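Side-chain contacts in phosphoribosylglycinamide synthetase (Anaerococcus prevotii, PDB 4DIM), which probably acts as a metal-dependent ligase of the ATP-grasp superfamily, coupling ATP cleavage to bond formation: residues R9-G14 and A88-K93; L29-I34 and M300-A305. All coordinates share one frame; numbering follows the deposited sequence.

Interaction 1. Residues R9-G14 and A88-K93; sequences RLLILG and ARICDK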
loop_
_atom_site.group_PDB
_atom_site.type_symbol
_atom_site.label_atom_id
_atom_site.label_comp_id
_atom_site.label_asym_id
_atom_site.label_seq_id
_atom_site.Cartn_x
_atom_site.Cartn_y
_atom_site.Cartn_z
ATOM N N ARG A 9 13.095 -22.189 -2.113
ATOM C CA ARG A 9 13.804 -20.898 -2.017
ATOM C C ARG A 9 12.971 -19.714 -2.503
ATOM O O ARG A 9 12.588 -19.665 -3.666
ATOM C CB ARG A 9 15.133 -20.954 -2.813
ATOM C CG ARG A 9 16.115 -22.031 -2.301
ATOM C CD ARG A 9 17.241 -22.363 -3.268
ATOM N NE ARG A 9 18.121 -21.217 -3.543
ATOM C CZ ARG A 9 19.165 -20.844 -2.798
ATOM N NH1 ARG A 9 19.879 -19.776 -3.136
ATOM N NH2 ARG A 9 19.502 -21.534 -1.709
ATOM N N LEU A 10 12.750 -18.725 -1.625
ATOM C CA LEU A 10 11.968 -17.539 -1.970
ATOM C C LEU A 10 12.814 -16.347 -1.780
ATOM O O LEU A 10 13.251 -16.127 -0.660
ATOM C CB LEU A 10 10.688 -17.417 -1.088
ATOM C CG LEU A 10 9.809 -16.168 -1.305
ATOM C CD1 LEU A 10 9.066 -16.245 -2.581
ATOM C CD2 LEU A 10 8.873 -15.947 -0.139
ATOM N N LEU A 11 12.949 -15.516 -2.814
ATOM C CA LEU A 11 13.676 -14.255 -2.723
ATOM C C LEU A 11 12.669 -13.200 -2.369
ATOM O O LEU A 11 11.682 -13.030 -3.092
ATOM C CB LEU A 11 14.399 -13.915 -4.046
ATOM C CG LEU A 11 14.850 -12.449 -4.230
ATOM C CD1 LEU A 11 16.179 -12.156 -3.474
ATOM C CD2 LEU A 11 14.956 -12.099 -5.703
ATOM N N ILE A 12 12.866 -12.513 -1.247
ATOM C CA ILE A 12 11.962 -11.445 -0.864
ATOM C C ILE A 12 12.651 -10.156 -1.214
ATOM O O ILE A 12 13.724 -9.890 -0.684
ATOM C CB ILE A 12 11.529 -11.507 0.600
ATOM C CG1 ILE A 12 10.697 -12.785 0.864
ATOM C CG2 ILE A 12 10.734 -10.235 0.937
ATOM C CD1 ILE A 12 10.655 -13.245 2.361
ATOM N N LEU A 13 12.048 -9.350 -2.093
ATOM C CA LEU A 13 12.650 -8.080 -2.515
ATOM C C LEU A 13 12.335 -7.025 -1.488
ATOM O O LEU A 13 11.174 -6.641 -1.350
ATOM C CB LEU A 13 12.134 -7.640 -3.886
ATOM C CG LEU A 13 12.638 -8.424 -5.084
ATOM C CD1 LEU A 13 11.870 -9.741 -5.242
ATOM C CD2 LEU A 13 12.476 -7.639 -6.341
ATOM N N GLY A 14 13.351 -6.621 -0.745
ATOM C CA GLY A 14 13.261 -5.625 0.303
ATOM C C GLY A 14 13.366 -6.288 1.648
ATOM O O GLY A 14 12.917 -7.424 1.791
ATOM N N ALA A 88 8.208 -8.219 -11.121
ATOM C CA ALA A 88 7.494 -8.538 -12.341
ATOM C C ALA A 88 8.453 -9.105 -13.423
ATOM O O ALA A 88 8.128 -10.128 -14.049
ATOM C CB ALA A 88 6.772 -7.301 -12.849
ATOM N N ARG A 89 9.661 -8.501 -13.578
ATOM C CA ARG A 89 10.643 -9.011 -14.529
ATOM C C ARG A 89 11.175 -10.376 -14.075
ATOM O O ARG A 89 11.251 -11.299 -14.905
ATOM C CB ARG A 89 11.815 -8.049 -14.765
ATOM C CG ARG A 89 12.470 -8.323 -16.152
ATOM C CD ARG A 89 13.470 -7.266 -16.581
ATOM N NE ARG A 89 12.803 -6.051 -17.043
ATOM C CZ ARG A 89 13.419 -4.922 -17.389
ATOM N NH1 ARG A 89 14.746 -4.833 -17.331
ATOM N NH2 ARG A 89 12.712 -3.868 -17.791
ATOM N N ILE A 90 11.507 -10.522 -12.766
ATOM C CA ILE A 90 11.952 -11.820 -12.200
ATOM C C ILE A 90 10.948 -12.914 -12.627
ATOM O O ILE A 90 11.336 -13.923 -13.188
ATOM C CB ILE A 90 12.096 -11.781 -10.632
ATOM C CG1 ILE A 90 13.295 -10.978 -10.211
ATOM C CG2 ILE A 90 12.191 -13.199 -10.028
ATOM C CD1 ILE A 90 13.184 -10.487 -8.823
ATOM N N CYS A 91 9.658 -12.675 -12.390
ATOM C CA CYS A 91 8.605 -13.625 -12.726
ATOM C C CYS A 91 8.477 -13.866 -14.208
ATOM O O CYS A 91 8.301 -15.014 -14.593
ATOM C CB CYS A 91 7.288 -13.156 -12.135
ATOM S SG CYS A 91 7.351 -12.994 -10.344
ATOM N N ASP A 92 8.552 -12.810 -15.030
ATOM C CA ASP A 92 8.477 -12.950 -16.486
ATOM C C ASP A 92 9.670 -13.705 -17.090
ATOM O O ASP A 92 9.485 -14.363 -18.119
ATOM C CB ASP A 92 8.372 -11.566 -17.163
ATOM C CG ASP A 92 6.997 -10.960 -17.074
ATOM O OD1 ASP A 92 6.179 -11.452 -16.252
ATOM O OD2 ASP A 92 6.732 -9.974 -17.809
ATOM N N LYS A 93 10.890 -13.573 -16.506
ATOM C CA LYS A 93 12.102 -14.190 -17.076
ATOM C C LYS A 93 12.432 -15.554 -16.435
ATOM O O LYS A 93 12.824 -16.465 -17.153
ATOM C CB LYS A 93 13.306 -13.236 -16.948
ATOM C CG LYS A 93 13.122 -11.842 -17.607
ATOM C CD LYS A 93 12.869 -11.852 -19.128
ATOM C CE LYS A 93 12.744 -10.456 -19.739
ATOM N NZ LYS A 93 14.055 -9.847 -20.152
#
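On one face of the four-stranded parallel sheet at the N-terminal end of the chain, Leu11 and Leu13 of strand 9-13 receive a single residue, Ile90, from helix 84-94. Everything converges on one methyl group. CD1 of Ile90 lies 3.8 Å from CD2 of Leu13 and 3.9 Å from CD1 of the same leucine, so it meets both branches of the fork. The two side chains reach for each other tip to tip. Leu11 comes in differently, crossing Ile90 at about a right angle and touching CD1 of Ile90 with its CD2 at 3.9 Å.

Strand 9-13 is hydrogen-bonded between its neighbours and helices pack against the sheet, consistent with the Rossmann-like N-terminal domain found in many ATP-grasp enzymes. Leu11 and Leu13 turn to the same face, their forked methyls reaching from the buried strand towards the helix, while Leu10 and Ile12 serve the other; Ile12 meets Leu22 and Tyr23 of helix 20-29. In Ile90, CG1 lies anti to the carbonyl carbon (chi1 -72°) and CD1 extends on from CA (chi2 158°); with Leu11 reaching from the strand, this spans the 9.9 Å between Leu11 CA and Ile90 CA. Ile90 also touches Val63 of helix 60-66. Next to it, Arg89 looks elsewhere, forming salt bridges with Asp61 and Glu101.

Interaction 2. Residues L29-I34 and M300-A305; sequences LGIHTI and MIASMA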
loop_
_atom_site.group_PDB
_atom_site.type_symbol
_atom_site.label_atom_id
_atom_site.label_comp_id
_atom_site.label_asym_id
_atom_site.label_seq_id
_atom_site.Cartn_x
_atom_site.Cartn_y
_atom_site.Cartn_z
ATOM N N LEU A 29 6.470 -21.625 7.373
ATOM C CA LEU A 29 6.173 -22.594 6.312
ATOM C C LEU A 29 7.338 -23.557 5.992
ATOM O O LEU A 29 7.124 -24.519 5.278
ATOM C CB LEU A 29 5.822 -21.853 5.015
ATOM C CG LEU A 29 4.503 -21.119 4.972
ATOM C CD1 LEU A 29 4.395 -20.325 3.710
ATOM C CD2 LEU A 29 3.343 -22.057 5.048
ATOM N N GLY A 30 8.544 -23.260 6.453
ATOM C CA GLY A 30 9.743 -24.041 6.166
ATOM C C GLY A 30 10.448 -23.646 4.876
ATOM O O GLY A 30 11.138 -24.475 4.295
ATOM N N ILE A 31 10.325 -22.369 4.435
ATOM C CA ILE A 31 10.914 -21.850 3.184
ATOM C C ILE A 31 12.286 -21.261 3.490
ATOM O O ILE A 31 12.457 -20.619 4.520
ATOM C CB ILE A 31 9.953 -20.779 2.518
ATOM C CG1 ILE A 31 8.623 -21.399 2.102
ATOM C CG2 ILE A 31 10.577 -20.034 1.314
ATOM C CD1 ILE A 31 7.643 -20.395 1.532
ATOM N N HIS A 32 13.224 -21.398 2.548
ATOM C CA HIS A 32 14.585 -20.853 2.640
ATOM C C HIS A 32 14.565 -19.421 2.073
ATOM O O HIS A 32 14.437 -19.226 0.862
ATOM C CB HIS A 32 15.567 -21.755 1.871
ATOM C CG HIS A 32 16.980 -21.289 1.944
ATOM N ND1 HIS A 32 17.879 -21.866 2.817
ATOM C CD2 HIS A 32 17.598 -20.299 1.263
ATOM C CE1 HIS A 32 19.017 -21.216 2.633
ATOM N NE2 HIS A 32 18.887 -20.256 1.714
ATOM N N THR A 33 14.651 -18.417 2.937
ATOM C CA THR A 33 14.514 -17.058 2.454
ATOM C C THR A 33 15.869 -16.448 2.076
ATOM O O THR A 33 16.919 -16.761 2.639
ATOM C CB THR A 33 13.725 -16.199 3.437
ATOM O OG1 THR A 33 14.300 -16.285 4.737
ATOM C CG2 THR A 33 12.292 -16.632 3.521
ATOM N N ILE A 34 15.809 -15.601 1.056
ATOM C CA ILE A 34 16.909 -14.853 0.525
ATOM C C ILE A 34 16.463 -13.416 0.581
ATOM O O ILE A 34 15.486 -13.072 -0.081
ATOM C CB ILE A 34 17.264 -15.315 -0.906
ATOM C CG1 ILE A 34 17.677 -16.794 -0.936
ATOM C CG2 ILE A 34 18.368 -14.429 -1.506
ATOM C CD1 ILE A 34 17.001 -17.521 -1.928
HETATM N N MSE A 300 -0.412 -16.890 2.448
HETATM C CA MSE A 300 -1.076 -16.934 1.137
HETATM C C MSE A 300 -0.184 -16.265 0.116
HETATM O O MSE A 300 -0.011 -16.784 -0.990
HETATM C CB MSE A 300 -2.455 -16.234 1.168
HETATM C CG MSE A 300 -3.527 -17.036 1.869
HETATM SE SE MSE A 300 -5.108 -16.067 2.282
HETATM C CE MSE A 300 -5.613 -15.716 0.447
ATOM N N ILE A 301 0.464 -15.156 0.529
ATOM C CA ILE A 301 1.396 -14.430 -0.346
ATOM C C ILE A 301 2.634 -15.293 -0.649
ATOM O O ILE A 301 3.002 -15.440 -1.812
ATOM C CB ILE A 301 1.771 -13.088 0.292
ATOM C CG1 ILE A 301 0.552 -12.150 0.294
ATOM C CG2 ILE A 301 2.959 -12.444 -0.435
ATOM C CD1 ILE A 301 0.719 -10.929 1.143
ATOM N N ALA A 302 3.270 -15.822 0.384
ATOM C CA ALA A 302 4.505 -16.616 0.261
ATOM C C ALA A 302 4.285 -17.913 -0.478
ATOM O O ALA A 302 5.112 -18.283 -1.301
ATOM C CB ALA A 302 5.072 -16.928 1.648
ATOM N N SER A 303 3.211 -18.640 -0.156
ATOM C CA SER A 303 2.906 -19.912 -0.827
ATOM C C SER A 303 2.589 -19.685 -2.310
ATOM O O SER A 303 3.022 -20.463 -3.133
ATOM C CB SER A 303 1.739 -20.629 -0.151
ATOM O OG SER A 303 0.499 -19.964 -0.344
HETATM N N MSE A 304 1.835 -18.624 -2.644
HETATM C CA MSE A 304 1.515 -18.327 -4.031
HETATM C C MSE A 304 2.780 -18.110 -4.817
HETATM O O MSE A 304 2.956 -18.721 -5.887
HETATM C CB MSE A 304 0.613 -17.084 -4.120
HETATM C CG MSE A 304 0.012 -16.850 -5.534
HETATM SE SE MSE A 304 -1.441 -15.570 -5.540
HETATM C CE MSE A 304 -0.583 -14.109 -4.638
ATOM N N ALA A 305 3.680 -17.250 -4.262
ATOM C CA ALA A 305 4.984 -16.908 -4.849
ATOM C C ALA A 305 5.731 -18.125 -5.296
ATOM O O ALA A 305 6.209 -18.131 -6.428
ATOM C CB ALA A 305 5.867 -16.138 -3.854
#
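Leu29 lays its CD1 methyl against the CB of Ala302, 4.0 Å away, at the place where helix 20-29 ends and the chain turns into the second strand of the Rossmann-like sheet. That end is a Schellman motif: Gly30, at positive phi (87°), closes the last helical turn with two bonds back into it, a conformation that a residue without a side chain adopts easily. The turn leaves Leu29 and Ile31 on either side of the glycine, both with their CB directed at helix 297-305.

Ala302 is the shared target. Its lone methyl takes Leu29 CD1 and also Ile31 CD1, the latter at a looser 4.3 Å. Being small, alanine lets the helix backbone come near: the CA atoms of Leu29 and Ser303 are 8.3 Å apart, and Leu29 CD1 lies 4.4 Å from the backbone N of Ser303. Leu29 has CG anti to its carbonyl carbon (chi1 -70°), and CD1 in turn points straight on from CA (chi2 173°), which makes this branch the one that arrives at the helix. The branched Leu29 and Ile31 supply the length and bulk that Ala302 lacks, and Leu22 of helix 20-29 adds to the cover of its methyl.

Helix 297-305 also packs against the large antiparallel sheet. Met300 and Met304, both selenomethionine, and Ile301 touch Phe201 of strand 194-203, so the helix joins that sheet to the parallel N-terminal sheet and its helix 20-29. Ser303 meets Leu29 through its backbone N, while its OG is hydrogen-bonded to the carbonyl O of Lys299, one turn earlier in the same helix.

Interactions 1 and 2 share one sheet, in which strands 9-13 and 32-37 are neighbours, and their centres are about 12 Å apart. Parallel pairing joins them directly: Leu10 N is 3.0 Å from His32 O, and Ile12 N is 2.9 Å from Ile34 O, both probable hydrogen bonds. The helices 84-94 and 297-305 serve opposite faces of strand 9-13. Leu11 and Leu13 turn to the first, whereas Leu10 turns to the second, where its CB packs 3.6 Å from Ile31 CG2 and its CD1 meets the methyl of Ala305. Leu10, on the same strand as Leu11 and Leu13 but facing the other way, extends the apolar layer of interaction 2 across that face of the sheet.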